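Local coordinates for NADPH-flavin oxidoreductase (Vibrio parahaemolyticus serotype O3:K6, PDB 5UU6), which probably uses NADPH to reduce flavins and nitro compounds, working as an FMN-bound oxidoreductase of the nitroreductase family, at residues S61-F66 / D143-L148. Residues are numbered along the deposited sequence; the frame is centred on the assembly and turned at random.
Sequences SQLAKF and DELLGL
Leu145 reaches across to helix 57-66 with one methyl, and that methyl makes the closest approaches. Its CD2 lies 3.6 Å from Leu63 CG and 3.7 Å from Leu63 CD2, so it rests on the fork of the Leu63 side chain. The same CD2 comes within 4.0 Å of Gln62 CB, and so touches two successive residues of the facing helix. Leu145 gets there by extension: CG stands anti to the backbone N (chi1 177°), and CD2 continues the extended chain toward helix 57-66. The two leucine side chains run at a slant to each other. Leu146 adds a looser apolar touch, its CD2 being 4.4 Å from Leu63 CD1. Leu63 and Leu146 are buried, whereas Leu145 and Gln62 keep some exposure. All contact between 61-66 and 143-148 is apolar, and it buries 184 Å² in total.

In the nitroreductase fold of this chain, the contact joins two helices beside the antiparallel sheet. Strand 78-85 supplies the floor: Leu63 packs on Phe79 and Leu146 on Val81, and Val54 touches both leucines. A bound FMN is about 11 Å from the side chain of Leu63 and is not part of this cluster.

Backbone bonds shape the end of helix 139-145. Gly147 has a positive phi of 63° and closes the helix in a Schellman motif. Leu148 N bonds to Asp143 O at 3.2 Å, and Gly147 N bonds to Glu144 O at the same length. This helix end also faces the second subunit: Leu146 packs on Asn182 and Leu148 on Tyr184 of that chain.

One polar link lies beside the leucines: Lys59 NZ donates to the carbonyl O of Leu145, tying the two helices together a second way.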
loop_
_atom_site.group_PDB
_atom_site.type_symbol
_atom_site.label_atom_id
_atom_site.label_comp_id
_atom_site.label_asym_id
_atom_site.label_seq_id
_atom_site.Cartn_x
_atom_site.Cartn_y
_atom_site.Cartn_z
ATOM N N SER A 61 -23.399 0.178 -11.597
ATOM C CA SER A 61 -23.850 1.479 -12.082
ATOM C C SER A 61 -23.755 2.539 -10.994
ATOM O O SER A 61 -23.259 3.647 -11.226
ATOM C CB SER A 61 -25.297 1.383 -12.572
ATOM O OG SER A 61 -25.555 2.493 -13.373
ATOM N N GLN A 62 -24.275 2.224 -9.809
ATOM C CA GLN A 62 -24.224 3.162 -8.692
ATOM C C GLN A 62 -22.786 3.521 -8.356
ATOM O O GLN A 62 -22.453 4.700 -8.174
ATOM C CB GLN A 62 -24.923 2.556 -7.479
ATOM C CG GLN A 62 -26.437 2.635 -7.572
ATOM C CD GLN A 62 -26.929 4.072 -7.475
ATOM O OE1 GLN A 62 -26.981 4.651 -6.384
ATOM N NE2 GLN A 62 -27.275 4.664 -8.624
ATOM N N LEU A 63 -21.911 2.513 -8.302
ATOM C CA LEU A 63 -20.517 2.765 -7.940
ATOM C C LEU A 63 -19.854 3.633 -8.989
ATOM O O LEU A 63 -19.035 4.508 -8.669
ATOM C CB LEU A 63 -19.768 1.441 -7.773
ATOM C CG LEU A 63 -20.132 0.688 -6.479
ATOM C CD1 LEU A 63 -19.688 -0.746 -6.520
ATOM C CD2 LEU A 63 -19.546 1.387 -5.234
ATOM N N ALA A 64 -20.204 3.404 -10.254
ATOM C CA ALA A 64 -19.684 4.250 -11.309
ATOM C C ALA A 64 -20.024 5.706 -11.030
ATOM O O ALA A 64 -19.166 6.591 -11.135
ATOM C CB ALA A 64 -20.255 3.798 -12.663
ATOM N N LYS A 65 -21.292 5.968 -10.684
ATOM C CA LYS A 65 -21.719 7.325 -10.361
ATOM C C LYS A 65 -20.938 7.885 -9.176
ATOM O O LYS A 65 -20.391 8.992 -9.254
ATOM C CB LYS A 65 -23.228 7.351 -10.083
ATOM C CG LYS A 65 -23.727 8.663 -9.522
ATOM C CD LYS A 65 -25.267 8.790 -9.608
ATOM N N PHE A 66 -20.874 7.124 -8.070
ATOM C CA PHE A 66 -20.236 7.588 -6.839
ATOM C C PHE A 66 -18.734 7.850 -7.004
ATOM O O PHE A 66 -18.157 8.664 -6.262
ATOM C CB PHE A 66 -20.450 6.564 -5.721
ATOM C CG PHE A 66 -21.852 6.484 -5.226
ATOM C CD1 PHE A 66 -22.660 7.616 -5.203
ATOM C CD2 PHE A 66 -22.361 5.293 -4.740
ATOM C CE1 PHE A 66 -23.962 7.558 -4.739
ATOM C CE2 PHE A 66 -23.671 5.241 -4.259
ATOM C CZ PHE A 66 -24.465 6.377 -4.264
ATOM N N ASP A 143 -20.063 3.067 1.196
ATOM C CA ASP A 143 -20.127 2.266 2.410
ATOM C C ASP A 143 -21.524 1.690 2.631
ATOM O O ASP A 143 -21.684 0.487 2.878
ATOM C CB ASP A 143 -19.677 3.177 3.574
ATOM C CG ASP A 143 -19.401 2.420 4.861
ATOM O OD1 ASP A 143 -20.382 1.982 5.475
ATOM O OD2 ASP A 143 -18.201 2.263 5.254
ATOM N N GLU A 144 -22.560 2.536 2.557
ATOM C CA GLU A 144 -23.911 2.031 2.776
ATOM C C GLU A 144 -24.307 1.066 1.664
ATOM O O GLU A 144 -24.988 0.067 1.911
ATOM C CB GLU A 144 -24.910 3.201 2.876
ATOM C CG GLU A 144 -24.584 4.158 4.045
ATOM C CD GLU A 144 -25.298 5.513 3.990
ATOM O OE1 GLU A 144 -25.044 6.353 4.892
ATOM O OE2 GLU A 144 -26.117 5.737 3.058
ATOM N N LEU A 145 -23.887 1.345 0.430
ATOM C CA LEU A 145 -24.265 0.485 -0.684
ATOM C C LEU A 145 -23.681 -0.922 -0.532
ATOM O O LEU A 145 -24.321 -1.902 -0.913
ATOM C CB LEU A 145 -23.806 1.139 -2.000
ATOM C CG LEU A 145 -24.046 0.343 -3.287
ATOM C CD1 LEU A 145 -25.562 0.331 -3.731
ATOM C CD2 LEU A 145 -23.138 0.747 -4.417
ATOM N N LEU A 146 -22.482 -1.051 0.042
ATOM C CA LEU A 146 -21.845 -2.356 0.183
ATOM C C LEU A 146 -22.145 -3.012 1.522
ATOM O O LEU A 146 -21.594 -4.083 1.796
ATOM C CB LEU A 146 -20.328 -2.243 0.009
ATOM C CG LEU A 146 -19.863 -1.663 -1.331
ATOM C CD1 LEU A 146 -18.348 -1.552 -1.387
ATOM C CD2 LEU A 146 -20.374 -2.449 -2.528
ATOM N N GLY A 147 -22.982 -2.385 2.350
ATOM C CA GLY A 147 -23.381 -2.937 3.638
ATOM C C GLY A 147 -22.251 -3.116 4.629
ATOM O O GLY A 147 -22.230 -4.113 5.365
ATOM N N LEU A 148 -21.284 -2.153 4.673
ATOM C CA LEU A 148 -20.152 -2.384 5.570
ATOM C C LEU A 148 -20.557 -2.156 7.028
ATOM O O LEU A 148 -21.248 -1.178 7.334
ATOM C CB LEU A 148 -18.992 -1.469 5.220
ATOM C CG LEU A 148 -18.523 -1.533 3.772
ATOM C CD1 LEU A 148 -17.375 -0.562 3.642
ATOM C CD2 LEU A 148 -18.077 -2.956 3.454
#